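Local coordinates for protein NADH kinase POS5, mitochondrial (Saccharomyces cerevisiae, PDB 3AFO) that phosphorylates NADH and NAD(+) with ATP, preferring NADH twofold, and is a key source of the cellular reductant NADPH, at residues R178-C183 and S352-V357; D116-L121 and P140-F145; S21-S26 and I36-L41. One frame throughout, in Å; residues are numbered along the deposited sequence. Where two conformers were deposited one is given.

Contact 1 (R178-C183 and S352-V357); sequences RTRLEC and SGIYCV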
loop_
_atom_site.group_PDB
_atom_site.type_symbol
_atom_site.label_atom_id
_atom_site.label_comp_id
_atom_site.label_asym_id
_atom_site.label_seq_id
_atom_site.Cartn_x
_atom_site.Cartn_y
_atom_site.Cartn_z
ATOM N N ARG A 178 -17.447 19.288 11.884
ATOM C CA ARG A 178 -16.362 18.329 12.055
ATOM C C ARG A 178 -16.450 17.797 13.467
ATOM O O ARG A 178 -16.554 18.574 14.418
ATOM C CB ARG A 178 -14.995 18.981 11.832
ATOM C CG ARG A 178 -14.767 19.609 10.454
ATOM C CD ARG A 178 -13.351 20.212 10.395
ATOM N NE ARG A 178 -13.019 20.887 9.133
ATOM C CZ ARG A 178 -12.701 20.265 7.995
ATOM N NH1 ARG A 178 -12.711 18.932 7.916
ATOM N NH2 ARG A 178 -12.406 20.980 6.914
ATOM N N THR A 179 -16.405 16.477 13.605
ATOM C CA THR A 179 -16.523 15.823 14.905
ATOM C C THR A 179 -15.195 15.853 15.662
ATOM O O THR A 179 -14.143 16.077 15.064
ATOM C CB THR A 179 -17.013 14.371 14.743
ATOM O OG1 THR A 179 -17.101 13.743 16.029
ATOM C CG2 THR A 179 -16.058 13.599 13.869
ATOM N N ARG A 180 -15.258 15.642 16.976
ATOM C CA ARG A 180 -14.082 15.630 17.841
ATOM C C ARG A 180 -13.947 14.278 18.532
ATOM O O ARG A 180 -14.956 13.650 18.884
ATOM C CB ARG A 180 -14.213 16.691 18.936
ATOM C CG ARG A 180 -13.974 18.125 18.499
ATOM C CD ARG A 180 -13.802 19.042 19.717
ATOM N NE ARG A 180 -15.047 19.189 20.473
ATOM C CZ ARG A 180 -15.178 19.906 21.591
ATOM N NH1 ARG A 180 -14.138 20.566 22.097
ATOM N NH2 ARG A 180 -16.359 19.970 22.203
ATOM N N LEU A 181 -12.699 13.853 18.736
ATOM C CA LEU A 181 -12.386 12.698 19.572
ATOM C C LEU A 181 -12.001 13.139 20.991
ATOM O O LEU A 181 -11.551 14.271 21.212
ATOM C CB LEU A 181 -11.245 11.873 18.973
ATOM C CG LEU A 181 -11.441 11.143 17.640
ATOM C CD1 LEU A 181 -10.157 10.420 17.245
ATOM C CD2 LEU A 181 -12.595 10.164 17.702
ATOM N N GLU A 182 -12.192 12.230 21.938
ATOM C CA GLU A 182 -11.728 12.415 23.305
ATOM C C GLU A 182 -10.691 11.362 23.613
ATOM O O GLU A 182 -10.913 10.176 23.361
ATOM C CB GLU A 182 -12.883 12.276 24.291
ATOM C CG GLU A 182 -13.842 13.430 24.307
ATOM C CD GLU A 182 -14.857 13.309 25.441
ATOM O OE1 GLU A 182 -14.701 12.427 26.317
ATOM O OE2 GLU A 182 -15.818 14.093 25.445
ATOM N N CYS A 183 -9.549 11.798 24.128
ATOM C CA CYS A 183 -8.530 10.892 24.635
ATOM C C CYS A 183 -8.547 10.936 26.164
ATOM O O CYS A 183 -8.398 12.008 26.759
ATOM C CB CYS A 183 -7.150 11.289 24.108
ATOM S SG CYS A 183 -5.787 10.311 24.750
ATOM N N SER A 352 -22.019 19.988 20.320
ATOM C CA SER A 352 -20.823 19.168 20.100
ATOM C C SER A 352 -20.145 19.462 18.758
ATOM O O SER A 352 -20.744 20.062 17.869
ATOM C CB SER A 352 -21.177 17.676 20.182
ATOM O OG SER A 352 -22.120 17.327 19.188
ATOM N N GLY A 353 -18.895 19.031 18.625
ATOM C CA GLY A 353 -18.165 19.148 17.367
ATOM C C GLY A 353 -17.649 20.547 17.083
ATOM O O GLY A 353 -17.681 21.429 17.952
ATOM N N ILE A 354 -17.177 20.734 15.854
ATOM C CA ILE A 354 -16.548 21.971 15.422
ATOM C C ILE A 354 -17.196 22.396 14.120
ATOM O O ILE A 354 -17.260 21.610 13.179
ATOM C CB ILE A 354 -15.039 21.760 15.166
ATOM C CG1 ILE A 354 -14.340 21.279 16.437
ATOM C CG2 ILE A 354 -14.386 23.032 14.636
ATOM C CD1 ILE A 354 -13.106 20.444 16.170
ATOM N N TYR A 355 -17.660 23.642 14.056
ATOM C CA TYR A 355 -18.259 24.163 12.838
ATOM C C TYR A 355 -17.321 25.139 12.150
ATOM O O TYR A 355 -16.995 26.203 12.697
ATOM C CB TYR A 355 -19.609 24.817 13.118
ATOM C CG TYR A 355 -20.681 23.857 13.580
ATOM C CD1 TYR A 355 -21.652 23.389 12.694
ATOM C CD2 TYR A 355 -20.724 23.416 14.902
ATOM C CE1 TYR A 355 -22.643 22.512 13.118
ATOM C CE2 TYR A 355 -21.705 22.538 15.330
ATOM C CZ TYR A 355 -22.662 22.092 14.434
ATOM O OH TYR A 355 -23.635 21.217 14.861
ATOM N N CYS A 356 -16.893 24.768 10.948
ATOM C CA CYS A 356 -15.951 25.565 10.187
ATOM C C CYS A 356 -16.683 26.206 9.027
ATOM O O CYS A 356 -17.285 25.509 8.210
ATOM C CB CYS A 356 -14.797 24.692 9.672
ATOM S SG CYS A 356 -13.890 23.858 10.975
ATOM N N VAL A 357 -16.659 27.536 8.985
ATOM C CA VAL A 357 -17.166 28.293 7.843
ATOM C C VAL A 357 -16.554 27.737 6.558
ATOM O O VAL A 357 -15.331 27.614 6.452
ATOM C CB VAL A 357 -16.826 29.797 7.971
ATOM C CG1 VAL A 357 -17.376 30.597 6.784
ATOM C CG2 VAL A 357 -17.380 30.347 9.277
#
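Two backbone hydrogen bonds join the two segments around one antiparallel hydrogen-bonded pair, Arg-178 with Ile-354. Arg-178 N donates a hydrogen bond to Ile-354 O at 2.7 Å, in the carbonyl plane, and Ile-354 N donates one to Arg-178 O, also at 2.7 Å and nearly along the C=O axis. Beyond this pair Gly-353, at a positive phi of 77°, brings its CA to 3.4 Å from Arg-178 O.

Apolar packing is carried by Ile-354, whose CG1 lies anti to its carbonyl carbon and so projects CD1 to 3.4 Å from Arg-180 CG. The two side chains cross at about a right angle, the aliphatic part of the arginine lying against the isoleucine tip. The pairing fastens the late strand 354-357 to the long strand 174-186 of the antiparallel sheet, bringing together chain regions about 170 residues apart.

The arginine ends diverge. Arg-178, extended from CG to NE, runs alongside Cys-356, whose SG lies in the guanidinium plane at its edge, 3.6 Å from Arg-178 NE. Arg-178 NH1 hydrogen-bonds to Thr-238 OG1, and the nearest atoms of bound NADH and the Arg-178 side chain are about 7 Å apart, too far for direct contact. Arg-180 bends at chi3 (-68°) and carries its buried guanidinium to a salt bridge with Glu-322, which also accepts a hydrogen bond from Gly-353 N.

Contact 2 (D116-L121 and P140-F145); sequences DLLVTL and PPVLAF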
loop_
_atom_site.group_PDB
_atom_site.type_symbol
_atom_site.label_atom_id
_atom_site.label_comp_id
_atom_site.label_asym_id
_atom_site.label_seq_id
_atom_site.Cartn_x
_atom_site.Cartn_y
_atom_site.Cartn_z
ATOM N N ASP A 116 -17.634 34.541 20.647
ATOM C CA ASP A 116 -18.713 34.200 19.712
ATOM C C ASP A 116 -18.157 33.502 18.464
ATOM O O ASP A 116 -18.828 32.668 17.845
ATOM C CB ASP A 116 -19.484 35.447 19.246
ATOM C CG ASP A 116 -20.042 36.295 20.405
ATOM O OD1 ASP A 116 -20.111 35.800 21.561
ATOM O OD2 ASP A 116 -20.414 37.465 20.131
ATOM N N LEU A 117 -16.937 33.882 18.083
ATOM C CA LEU A 117 -16.342 33.442 16.831
ATOM C C LEU A 117 -14.831 33.365 16.970
ATOM O O LEU A 117 -14.197 34.298 17.472
ATOM C CB LEU A 117 -16.714 34.406 15.697
ATOM C CG LEU A 117 -16.159 34.154 14.287
ATOM C CD1 LEU A 117 -16.952 33.077 13.582
ATOM C CD2 LEU A 117 -16.168 35.439 13.461
ATOM N N LEU A 118 -14.270 32.239 16.536
ATOM C CA LEU A 118 -12.834 32.050 16.447
ATOM C C LEU A 118 -12.381 32.351 15.018
ATOM O O LEU A 118 -12.897 31.764 14.072
ATOM C CB LEU A 118 -12.437 30.615 16.864
ATOM C CG LEU A 118 -10.994 30.143 16.577
ATOM C CD1 LEU A 118 -9.955 30.967 17.340
ATOM C CD2 LEU A 118 -10.805 28.640 16.855
ATOM N N VAL A 119 -11.431 33.280 14.879
ATOM C CA VAL A 119 -10.826 33.605 13.594
ATOM C C VAL A 119 -9.342 33.227 13.661
ATOM O O VAL A 119 -8.624 33.686 14.541
ATOM C CB VAL A 119 -10.965 35.111 13.240
ATOM C CG1 VAL A 119 -10.167 35.441 11.981
ATOM C CG2 VAL A 119 -12.452 35.505 13.038
ATOM N N THR A 120 -8.899 32.379 12.735
ATOM C CA THR A 120 -7.502 31.942 12.693
ATOM C C THR A 120 -6.760 32.533 11.482
ATOM O O THR A 120 -7.297 32.608 10.378
ATOM C CB THR A 120 -7.383 30.392 12.687
ATOM O OG1 THR A 120 -8.060 29.888 11.542
ATOM C CG2 THR A 120 -8.024 29.788 13.946
ATOM N N LEU A 121 -5.527 32.962 11.720
ATOM C CA LEU A 121 -4.690 33.545 10.688
ATOM C C LEU A 121 -3.378 32.750 10.599
ATOM O O LEU A 121 -2.470 32.930 11.406
ATOM C CB LEU A 121 -4.428 35.027 11.002
ATOM C CG LEU A 121 -5.653 35.926 11.190
ATOM C CD1 LEU A 121 -5.233 37.250 11.772
ATOM C CD2 LEU A 121 -6.433 36.145 9.897
ATOM N N PRO A 140 -16.923 27.659 19.495
ATOM C CA PRO A 140 -17.584 28.639 18.640
ATOM C C PRO A 140 -17.272 28.326 17.171
ATOM O O PRO A 140 -16.301 27.619 16.898
ATOM C CB PRO A 140 -16.926 29.961 19.053
ATOM C CG PRO A 140 -15.608 29.570 19.632
ATOM C CD PRO A 140 -15.837 28.253 20.293
ATOM N N PRO A 141 -18.077 28.858 16.232
ATOM C CA PRO A 141 -17.794 28.728 14.803
ATOM C C PRO A 141 -16.378 29.198 14.484
ATOM O O PRO A 141 -15.861 30.106 15.152
ATOM C CB PRO A 141 -18.813 29.667 14.161
ATOM C CG PRO A 141 -19.905 29.794 15.166
ATOM C CD PRO A 141 -19.293 29.652 16.492
ATOM N N VAL A 142 -15.758 28.576 13.483
ATOM C CA VAL A 142 -14.350 28.835 13.150
ATOM C C VAL A 142 -14.212 29.416 11.746
ATOM O O VAL A 142 -14.637 28.805 10.760
ATOM C CB VAL A 142 -13.488 27.546 13.263
ATOM C CG1 VAL A 142 -12.007 27.849 12.979
ATOM C CG2 VAL A 142 -13.643 26.909 14.642
ATOM N N LEU A 143 -13.618 30.603 11.670
ATOM C CA LEU A 143 -13.380 31.289 10.404
ATOM C C LEU A 143 -11.885 31.285 10.157
ATOM O O LEU A 143 -11.126 31.909 10.897
ATOM C CB LEU A 143 -13.901 32.742 10.446
ATOM C CG LEU A 143 -13.709 33.571 9.162
ATOM C CD1 LEU A 143 -14.245 32.849 7.937
ATOM C CD2 LEU A 143 -14.307 34.997 9.269
ATOM N N ALA A 144 -11.474 30.572 9.109
ATOM C CA ALA A 144 -10.074 30.242 8.934
ATOM C C ALA A 144 -9.497 30.871 7.662
ATOM O O ALA A 144 -9.968 30.600 6.552
ATOM C CB ALA A 144 -9.893 28.719 8.935
ATOM N N PHE A 145 -8.489 31.720 7.838
ATOM C CA PHE A 145 -7.805 32.359 6.710
ATOM C C PHE A 145 -6.388 31.839 6.559
ATOM O O PHE A 145 -5.622 31.823 7.518
ATOM C CB PHE A 145 -7.738 33.879 6.893
ATOM C CG PHE A 145 -9.077 34.561 6.844
ATOM C CD1 PHE A 145 -9.726 34.764 5.636
ATOM C CD2 PHE A 145 -9.668 35.036 8.016
ATOM C CE1 PHE A 145 -10.964 35.416 5.588
ATOM C CE2 PHE A 145 -10.892 35.688 7.977
ATOM C CZ PHE A 145 -11.545 35.874 6.765
HETATM O O HOH W 1 -6.204 29.565 9.592
#
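Four backbone hydrogen bonds hold strands 117-121 and 142-145 parallel, their axes 4.7 Å apart. Leu-118 N donates to Pro-141 O and Leu-118 O accepts from Leu-143 N, the latter almost straight at 176°; Thr-120 then repeats the pattern, its N bonded to Leu-143 O and its O to Phe-145 N. On one face Leu-118 CD2 sits 4.0 Å from Val-142 CG2, side by side and pointing the same way. The same face carries Thr-120, whose OG1, in the crowded position between backbone N and carbonyl carbon, lies 3.4 Å from Ala-144 CB. A water hydrogen-bonded to Thr-120 OG1 at 2.7 Å donates to Phe-145 O.

On the other face Leu-121 CD2 meets Phe-145 CD2 at 3.9 Å, while Val-119 CG1 touches the edge of that ring and Val-119 CG2 packs on Leu-143 CB. At the N-terminal end of the pair Asp-116 O lies 3.3 Å from Pro-141 CD; the Asp-116 carboxylate accepts hydrogen bonds from the backbone N of Asn-43, Gln-42 and Ser-20.

The pair forms the strands of a beta-alpha-beta unit: its connecting helix 124-132 covers the Thr-120 face, helix 161-169 covers the Leu-143 face, and strand 43-48 continues the parallel sheet beside 117-121.

Contact 3 (S21-S26 and I36-L41); sequences SADFVS and IWQNPL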
loop_
_atom_site.group_PDB
_atom_site.type_symbol
_atom_site.label_atom_id
_atom_site.label_comp_id
_atom_site.label_asym_id
_atom_site.label_seq_id
_atom_site.Cartn_x
_atom_site.Cartn_y
_atom_site.Cartn_z
ATOM N N SER A 21 -24.136 31.504 21.734
ATOM C CA SER A 21 -24.147 30.313 20.891
ATOM C C SER A 21 -25.062 30.576 19.696
ATOM O O SER A 21 -26.215 30.982 19.860
ATOM C CB SER A 21 -24.606 29.080 21.670
ATOM O OG SER A 21 -25.888 29.279 22.244
ATOM N N ALA A 22 -24.531 30.372 18.496
ATOM C CA ALA A 22 -25.284 30.595 17.273
ATOM C C ALA A 22 -26.251 29.451 17.003
ATOM O O ALA A 22 -26.256 28.446 17.711
ATOM C CB ALA A 22 -24.340 30.782 16.110
ATOM N N ASP A 23 -27.080 29.626 15.985
ATOM C CA ASP A 23 -27.950 28.563 15.515
ATOM C C ASP A 23 -27.395 27.951 14.236
ATOM O O ASP A 23 -26.755 28.643 13.435
ATOM C CB ASP A 23 -29.369 29.088 15.284
ATOM C CG ASP A 23 -30.294 28.774 16.440
ATOM O OD1 ASP A 23 -30.602 27.573 16.645
ATOM O OD2 ASP A 23 -30.712 29.723 17.140
ATOM N N PHE A 24 -27.644 26.656 14.059
ATOM C CA PHE A 24 -27.194 25.933 12.874
ATOM C C PHE A 24 -28.337 25.209 12.174
ATOM O O PHE A 24 -28.580 24.023 12.406
ATOM C CB PHE A 24 -26.055 24.972 13.220
ATOM C CG PHE A 24 -24.768 25.662 13.562
ATOM C CD1 PHE A 24 -23.965 26.202 12.564
ATOM C CD2 PHE A 24 -24.354 25.770 14.884
ATOM C CE1 PHE A 24 -22.770 26.841 12.876
ATOM C CE2 PHE A 24 -23.159 26.409 15.210
ATOM C CZ PHE A 24 -22.363 26.946 14.199
ATOM N N VAL A 25 -29.029 25.947 11.312
ATOM C CA VAL A 25 -30.169 25.437 10.551
ATOM C C VAL A 25 -29.661 24.590 9.376
ATOM O O VAL A 25 -28.705 24.972 8.687
ATOM C CB VAL A 25 -31.059 26.604 10.039
ATOM C CG1 VAL A 25 -32.320 26.085 9.347
ATOM C CG2 VAL A 25 -31.425 27.546 11.183
ATOM N N SER A 26 -30.293 23.440 9.153
ATOM C CA SER A 26 -29.863 22.539 8.086
ATOM C C SER A 26 -30.988 22.216 7.099
ATOM O O SER A 26 -31.945 21.518 7.433
ATOM C CB SER A 26 -29.263 21.264 8.681
ATOM O OG SER A 26 -28.385 20.645 7.756
ATOM N N ILE A 36 -26.575 31.136 11.756
ATOM C CA ILE A 36 -27.490 32.252 12.001
ATOM C C ILE A 36 -27.352 32.673 13.456
ATOM O O ILE A 36 -27.573 31.878 14.374
ATOM C CB ILE A 36 -28.963 31.903 11.600
ATOM C CG1 ILE A 36 -29.029 31.554 10.107
ATOM C CG2 ILE A 36 -29.917 33.085 11.887
ATOM C CD1 ILE A 36 -30.273 30.813 9.673
ATOM N N TRP A 37 -26.941 33.920 13.649
ATOM C CA TRP A 37 -26.700 34.460 14.975
ATOM C C TRP A 37 -28.025 34.791 15.661
ATOM O O TRP A 37 -28.803 35.600 15.152
ATOM C CB TRP A 37 -25.804 35.700 14.879
ATOM C CG TRP A 37 -24.464 35.408 14.241
ATOM C CD1 TRP A 37 -24.079 35.693 12.961
ATOM C CD2 TRP A 37 -23.350 34.754 14.858
ATOM N NE1 TRP A 37 -22.789 35.260 12.741
ATOM C CE2 TRP A 37 -22.317 34.685 13.893
ATOM C CE3 TRP A 37 -23.119 34.228 16.137
ATOM C CZ2 TRP A 37 -21.078 34.106 14.167
ATOM C CZ3 TRP A 37 -21.888 33.656 16.407
ATOM C CH2 TRP A 37 -20.883 33.598 15.428
ATOM N N GLN A 38 -28.294 34.143 16.793
ATOM C CA GLN A 38 -29.484 34.485 17.583
ATOM C C GLN A 38 -29.293 35.846 18.267
ATOM O O GLN A 38 -30.105 36.750 18.072
ATOM C CB GLN A 38 -29.870 33.388 18.579
ATOM C CG GLN A 38 -31.297 33.579 19.114
ATOM C CD GLN A 38 -31.766 32.466 20.030
ATOM O OE1 GLN A 38 -31.134 32.158 21.047
ATOM N NE2 GLN A 38 -32.899 31.868 19.686
ATOM N N ASN A 39 -28.223 35.983 19.053
ATOM C CA ASN A 39 -27.730 37.301 19.462
ATOM C C ASN A 39 -26.713 37.746 18.414
ATOM O O ASN A 39 -25.942 36.918 17.935
ATOM C CB ASN A 39 -27.020 37.265 20.828
ATOM C CG ASN A 39 -27.653 36.299 21.819
ATOM O OD1 ASN A 39 -28.812 35.913 21.690
ATOM N ND2 ASN A 39 -26.882 35.911 22.824
ATOM N N PRO A 40 -26.699 39.047 18.056
ATOM C CA PRO A 40 -25.725 39.538 17.067
ATOM C C PRO A 40 -24.266 39.199 17.412
ATOM O O PRO A 40 -23.894 39.147 18.586
ATOM C CB PRO A 40 -25.947 41.055 17.081
ATOM C CG PRO A 40 -27.396 41.215 17.504
ATOM C CD PRO A 40 -27.602 40.123 18.521
ATOM N N LEU A 41 -23.462 38.949 16.384
ATOM C CA LEU A 41 -22.036 38.657 16.564
ATOM C C LEU A 41 -21.308 39.883 17.108
ATOM O O LEU A 41 -21.389 40.959 16.517
ATOM C CB LEU A 41 -21.418 38.234 15.221
ATOM C CG LEU A 41 -19.895 38.205 15.064
ATOM C CD1 LEU A 41 -19.263 37.250 16.059
ATOM C CD2 LEU A 41 -19.500 37.844 13.639
HETATM O O HOH W 2 -26.193 33.207 18.544
#
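Ser-21 reaches the other segment through a water: Ser-21 O accepts a hydrogen bond from it at 2.6 Å, and the same water accepts from Gln-38 N, so one molecule bridges the two backbones where direct pairing has ended. Ala-22 follows with its methyl against the six-membered ring of Trp-37, CB lying 3.7 Å from CE3 and 3.8 Å from CZ3 of the indole in an oblique approach. Trp-37 has CG anti to its carbonyl carbon (chi1 -59°); its CB leads away from 21-26, but the ring end comes nearer. Leu-41 CB lies over the centre of one indole face, 3.9 Å above the plane, and Trp-37 NE1 is held by Val-168 O, which together limit the rotation of this buried ring.

Asp-23 makes the antiparallel hydrogen-bonded pair with Ile-36. Asp-23 N donates to Ile-36 O at 2.8 Å, and Ile-36 N answers to Asp-23 O in a nearly straight bond of 176°. This pair belongs to a beta hairpin of strands 23-25 and 33-36, whose second strand joins the long strand 174-186; the hairpin thus lies at the margin of the antiparallel sheet. Beside the pair, the Asp-23 carboxylate and the Gln-38 amide are turned 81° apart. Asp-23 OD2 and Gln-38 NE2 stand 4.0 Å from each other, a loose approach between polar ends at the surface.

Phe-24 turns from the other segment and stacks on Tyr-355. Val-25 comes back toward Ile-36: its CG2, anti to the carbonyl carbon, meets Ile-36 CD1 tip to tip at 3.8 Å, the two branches crossing obliquely at the surface. Val-25 also pairs through its backbone with Ser-34, continuing the pairing of the two strands.

Overall arrangement
Contact 2 is wholly buried in the parallel sheet, with many apolar pairs on both faces. Contact 1 is partly buried and contact 3 lies at the surface; each has a single antiparallel bridge, and both reach the same antiparallel sheet. Contact 1 is marked by two arginines, whose polar ends pair with residues beyond the two segments, whereas contact 3 uses a water and a buried tryptophan. Strand 354-357 ties contact 1 to contact 2, since Tyr-355 O and Val-357 N probably hydrogen-bond to the backbone of Val-142. Tyr-355 meets Phe-24 between contacts 1 and 3, and Trp-37 and Leu-41 of contact 3 pack on Asp-116 of contact 2.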